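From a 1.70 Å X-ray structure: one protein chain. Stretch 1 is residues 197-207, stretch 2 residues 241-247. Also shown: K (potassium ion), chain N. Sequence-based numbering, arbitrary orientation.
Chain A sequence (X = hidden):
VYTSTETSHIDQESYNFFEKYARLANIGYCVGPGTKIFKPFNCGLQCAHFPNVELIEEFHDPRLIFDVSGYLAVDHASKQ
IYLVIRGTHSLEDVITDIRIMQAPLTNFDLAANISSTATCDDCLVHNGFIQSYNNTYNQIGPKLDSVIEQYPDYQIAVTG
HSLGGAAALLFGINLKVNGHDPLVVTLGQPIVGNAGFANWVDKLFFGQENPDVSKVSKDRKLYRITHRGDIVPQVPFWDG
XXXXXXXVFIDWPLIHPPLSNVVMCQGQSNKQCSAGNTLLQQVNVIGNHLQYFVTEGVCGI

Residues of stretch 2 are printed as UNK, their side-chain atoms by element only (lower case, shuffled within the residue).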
# COMPACT_ATOMS: atom_id res chain seq x y z
N PHE A 197 -1.68 17.01 -2.83
CA PHE A 197 -1.60 15.65 -3.30
C PHE A 197 -2.78 14.83 -2.70
O PHE A 197 -3.51 14.15 -3.43
CB PHE A 197 -0.27 15.05 -2.88
CG PHE A 197 -0.14 13.57 -3.14
CD1 PHE A 197 0.11 13.07 -4.39
CD2 PHE A 197 -0.36 12.67 -2.08
CE1 PHE A 197 0.24 11.70 -4.60
CE2 PHE A 197 -0.24 11.24 -2.25
CZ PHE A 197 0.05 10.77 -3.47
N ALA A 198 -2.99 14.96 -1.40
CA ALA A 198 -4.01 14.10 -0.73
C ALA A 198 -5.40 14.38 -1.34
O ALA A 198 -6.16 13.46 -1.60
CB ALA A 198 -4.00 14.41 0.76
N ASN A 199 -5.75 15.65 -1.52
CA ASN A 199 -7.07 15.99 -2.02
C ASN A 199 -7.23 15.63 -3.48
O ASN A 199 -8.35 15.21 -3.90
CB ASN A 199 -7.37 17.46 -1.75
CG ASN A 199 -7.53 17.76 -0.26
OD1 ASN A 199 -6.99 18.75 0.25
ND2 ASN A 199 -8.29 16.91 0.46
N TRP A 200 -6.13 15.68 -4.23
CA TRP A 200 -6.15 15.34 -5.61
C TRP A 200 -6.36 13.82 -5.77
O TRP A 200 -7.20 13.38 -6.57
CB TRP A 200 -4.89 15.85 -6.28
CG TRP A 200 -4.70 15.31 -7.71
CD1 TRP A 200 -5.35 15.77 -8.84
CD2 TRP A 200 -3.84 14.30 -8.14
NE1 TRP A 200 -4.94 15.09 -9.93
CE2 TRP A 200 -4.02 14.17 -9.54
CE3 TRP A 200 -2.92 13.46 -7.51
CZ2 TRP A 200 -3.28 13.25 -10.31
CZ3 TRP A 200 -2.21 12.55 -8.26
CH2 TRP A 200 -2.40 12.43 -9.65
N VAL A 201 -5.62 13.04 -4.95
CA VAL A 201 -5.80 11.57 -4.88
C VAL A 201 -7.27 11.26 -4.52
O VAL A 201 -7.86 10.35 -5.15
CB VAL A 201 -4.86 10.97 -3.89
CG1 VAL A 201 -5.26 9.44 -3.62
CG2 VAL A 201 -3.42 11.05 -4.45
N ASP A 202 -7.88 11.97 -3.60
CA ASP A 202 -9.28 11.67 -3.21
C ASP A 202 -10.19 11.97 -4.45
O ASP A 202 -11.09 11.23 -4.77
CB ASP A 202 -9.75 12.52 -2.05
CG ASP A 202 -9.32 11.99 -0.68
OD1 ASP A 202 -8.66 10.90 -0.66
OD2 ASP A 202 -9.54 12.69 0.36
N LYS A 203 -9.93 13.09 -5.15
CA LYS A 203 -10.75 13.34 -6.34
C LYS A 203 -10.57 12.26 -7.38
O LYS A 203 -11.53 11.85 -8.02
CB LYS A 203 -10.36 14.72 -6.93
CG LYS A 203 -10.77 15.85 -6.07
CD LYS A 203 -10.48 17.25 -6.75
CE LYS A 203 -10.03 18.26 -5.70
NZ LYS A 203 -10.17 19.76 -6.02
N LEU A 204 -9.32 11.79 -7.56
CA LEU A 204 -8.95 10.86 -8.58
C LEU A 204 -9.66 9.55 -8.27
O LEU A 204 -10.26 8.91 -9.15
CB LEU A 204 -7.43 10.69 -8.68
CG LEU A 204 -6.77 9.78 -9.69
CD1 LEU A 204 -6.91 10.31 -11.17
CD2 LEU A 204 -5.31 9.63 -9.40
N PHE A 205 -9.61 9.11 -7.01
CA PHE A 205 -10.15 7.77 -6.73
C PHE A 205 -11.56 7.74 -6.26
O PHE A 205 -12.21 6.69 -6.45
CB PHE A 205 -9.27 7.02 -5.65
CG PHE A 205 -8.07 6.38 -6.23
CD1 PHE A 205 -8.11 5.07 -6.74
CD2 PHE A 205 -6.86 7.06 -6.32
CE1 PHE A 205 -7.00 4.47 -7.31
CE2 PHE A 205 -5.77 6.47 -6.85
CZ PHE A 205 -5.80 5.15 -7.34
N PHE A 206 -12.02 8.77 -5.58
CA PHE A 206 -13.36 8.74 -4.96
C PHE A 206 -14.29 9.74 -5.62
O PHE A 206 -15.49 9.82 -5.30
CB PHE A 206 -13.26 9.02 -3.46
CG PHE A 206 -12.36 8.02 -2.73
CD1 PHE A 206 -12.73 6.66 -2.62
CD2 PHE A 206 -11.23 8.42 -2.12
CE1 PHE A 206 -11.87 5.78 -1.94
CE2 PHE A 206 -10.36 7.53 -1.48
CZ PHE A 206 -10.69 6.21 -1.40
N GLY A 207 -13.70 10.54 -6.48
CA GLY A 207 -14.45 11.49 -7.29
C GLY A 207 -14.80 12.85 -6.67
O GLY A 207 -15.42 13.66 -7.36
N UNK A 241 2.29 17.40 5.61
CA UNK A 241 1.93 16.01 5.17
C UNK A 241 0.53 15.71 5.65
O UNK A 241 0.18 15.99 6.81
c UNK A 241 5.60 13.90 3.46
c UNK A 241 4.16 14.86 5.15
c UNK A 241 2.84 14.98 5.82
c UNK A 241 6.64 14.71 3.87
c UNK A 241 5.24 15.67 5.56
c UNK A 241 4.36 13.97 4.10
o UNK A 241 7.85 14.61 3.21
c UNK A 241 6.47 15.58 4.92
N UNK A 242 -0.27 15.08 4.79
CA UNK A 242 -1.54 14.56 5.26
C UNK A 242 -1.93 13.37 4.33
O UNK A 242 -1.59 13.33 3.18
o UNK A 242 -4.15 18.15 4.78
c UNK A 242 -2.64 15.61 5.29
n UNK A 242 -5.33 16.87 3.38
c UNK A 242 -4.24 17.15 4.08
c UNK A 242 -3.06 16.13 3.97
N UNK A 243 -2.69 12.43 4.88
CA UNK A 243 -3.14 11.33 4.10
C UNK A 243 -4.31 11.70 3.18
O UNK A 243 -5.10 12.63 3.45
c UNK A 243 -1.14 7.62 5.52
n UNK A 243 -1.86 8.45 4.76
c UNK A 243 -2.37 8.86 6.84
c UNK A 243 -2.65 9.23 5.55
c UNK A 243 -3.69 10.24 5.05
n UNK A 243 -1.43 7.86 6.79
N UNK A 244 -4.42 10.92 2.12
CA UNK A 244 -5.68 10.82 1.40
C UNK A 244 -6.70 10.04 2.23
O UNK A 244 -6.37 9.44 3.29
s UNK A 244 -4.97 8.36 0.16
c UNK A 244 -5.42 10.13 0.06
N UNK A 245 -7.94 10.08 1.78
CA UNK A 245 -9.01 9.27 2.47
C UNK A 245 -8.85 7.78 2.16
O UNK A 245 -8.14 7.37 1.25
c UNK A 245 -10.39 9.69 1.99
o UNK A 245 -10.52 11.07 2.32
N UNK A 246 -9.65 6.99 2.88
CA UNK A 246 -9.69 5.59 2.51
C UNK A 246 -9.18 4.58 3.58
O UNK A 246 -8.94 3.43 3.26
N UNK A 247 -9.06 5.07 4.81
CA UNK A 247 -8.49 4.25 5.90
C UNK A 247 -9.44 3.07 6.30
O UNK A 247 -10.67 3.30 6.42
o UNK A 247 -7.66 6.40 9.57
c UNK A 247 -7.20 5.20 9.47
c UNK A 247 -7.64 4.33 8.33
o UNK A 247 -6.40 4.73 10.33
c UNK A 247 -8.28 5.13 7.13
K K N . -1.56 9.05 1.74
O HOH W 1 -0.49 11.92 1.24

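Position 241 carries one carbon leading to a six-membered carbon ring that bears a single oxygen, seven carbons and one oxygen in all. Its side chain is out of reach of stretch 1 and takes no part in the contact. The ring with its one oxygen is that of a tyrosine, Tyr 241.

Position 242 has three carbons in an unbranched run, the third holding one oxygen and one nitrogen. The backbone O of position 242 is 3.6 Å from CB of Ala 198. A terminal amide on a chain of this length identifies Gln 242. Its CG lies 3.8 Å from CB of Ala 198. The backbone O of Gln 242 also accepts a hydrogen bond from water 1, whose O is 2.6 Å away.

Position 243 shows one carbon followed by a five-membered ring of three carbons and two nitrogens. CA-to-CB points away from stretch 1, so the residue meets the helix through its backbone: the O of position 243 is 3.4 Å from CB of Ala 198. The ring is an imidazole, hence His 243. It serves the potassium ion instead, with His 243 ND1 3.1 Å from K; the O of water 1, also 3.1 Å from K, links the ion to Gln 242 O.

Position 244 has one carbon and then one sulfur. CA-to-CB points toward the helix, and the CB of position 244 packs 3.7 Å from CG1 of Val 201 and 3.4 Å from OD1 of Asp 202. Its CA is 4.3 Å from the CA of Ala 198, the closest CA approach of the two stretches. Only cysteine matches these atoms: Cys 244.

Position 245 has one carbon and one oxygen. The backbone N of position 245 donates a hydrogen bond to OD1 of Asp 202 at 2.7 Å, with an angle of 154° at the hydrogen, and a weak one to OD2 of Asp 202 at 3.4 Å. Its backbone O lies at the edge of the Phe 206 ring, 3.5 Å from CE2 of Phe 206. The atoms are those of a serine, Ser 245, whose OG donates to OD2 of Asp 202 at 2.7 Å.

Position 246 has no side-chain atoms. Its CA is 4.1 Å from CZ of Phe 206. Its phi/psi of 117/15 would jam a CB against the preceding carbonyl O, and an ideal CB would sit a tight 3.3 Å from Phe 206 CZ. This is Gly 246.

Position 247 has three carbons, the third carrying two oxygens, and lies out of reach of stretch 1. The carboxylate makes it Glu 247.

The contact, 360 Å² summed over both sides, combines close packing with one polar clamp. The backbone of 242 to 244 passes close over the CB of Ala 198, Val 201 packs against Cys 244, and the Asp 202 carboxylate fixes Ser 245 through both oxygens.

Stretch 2, residues 241-247: YQHCSGE
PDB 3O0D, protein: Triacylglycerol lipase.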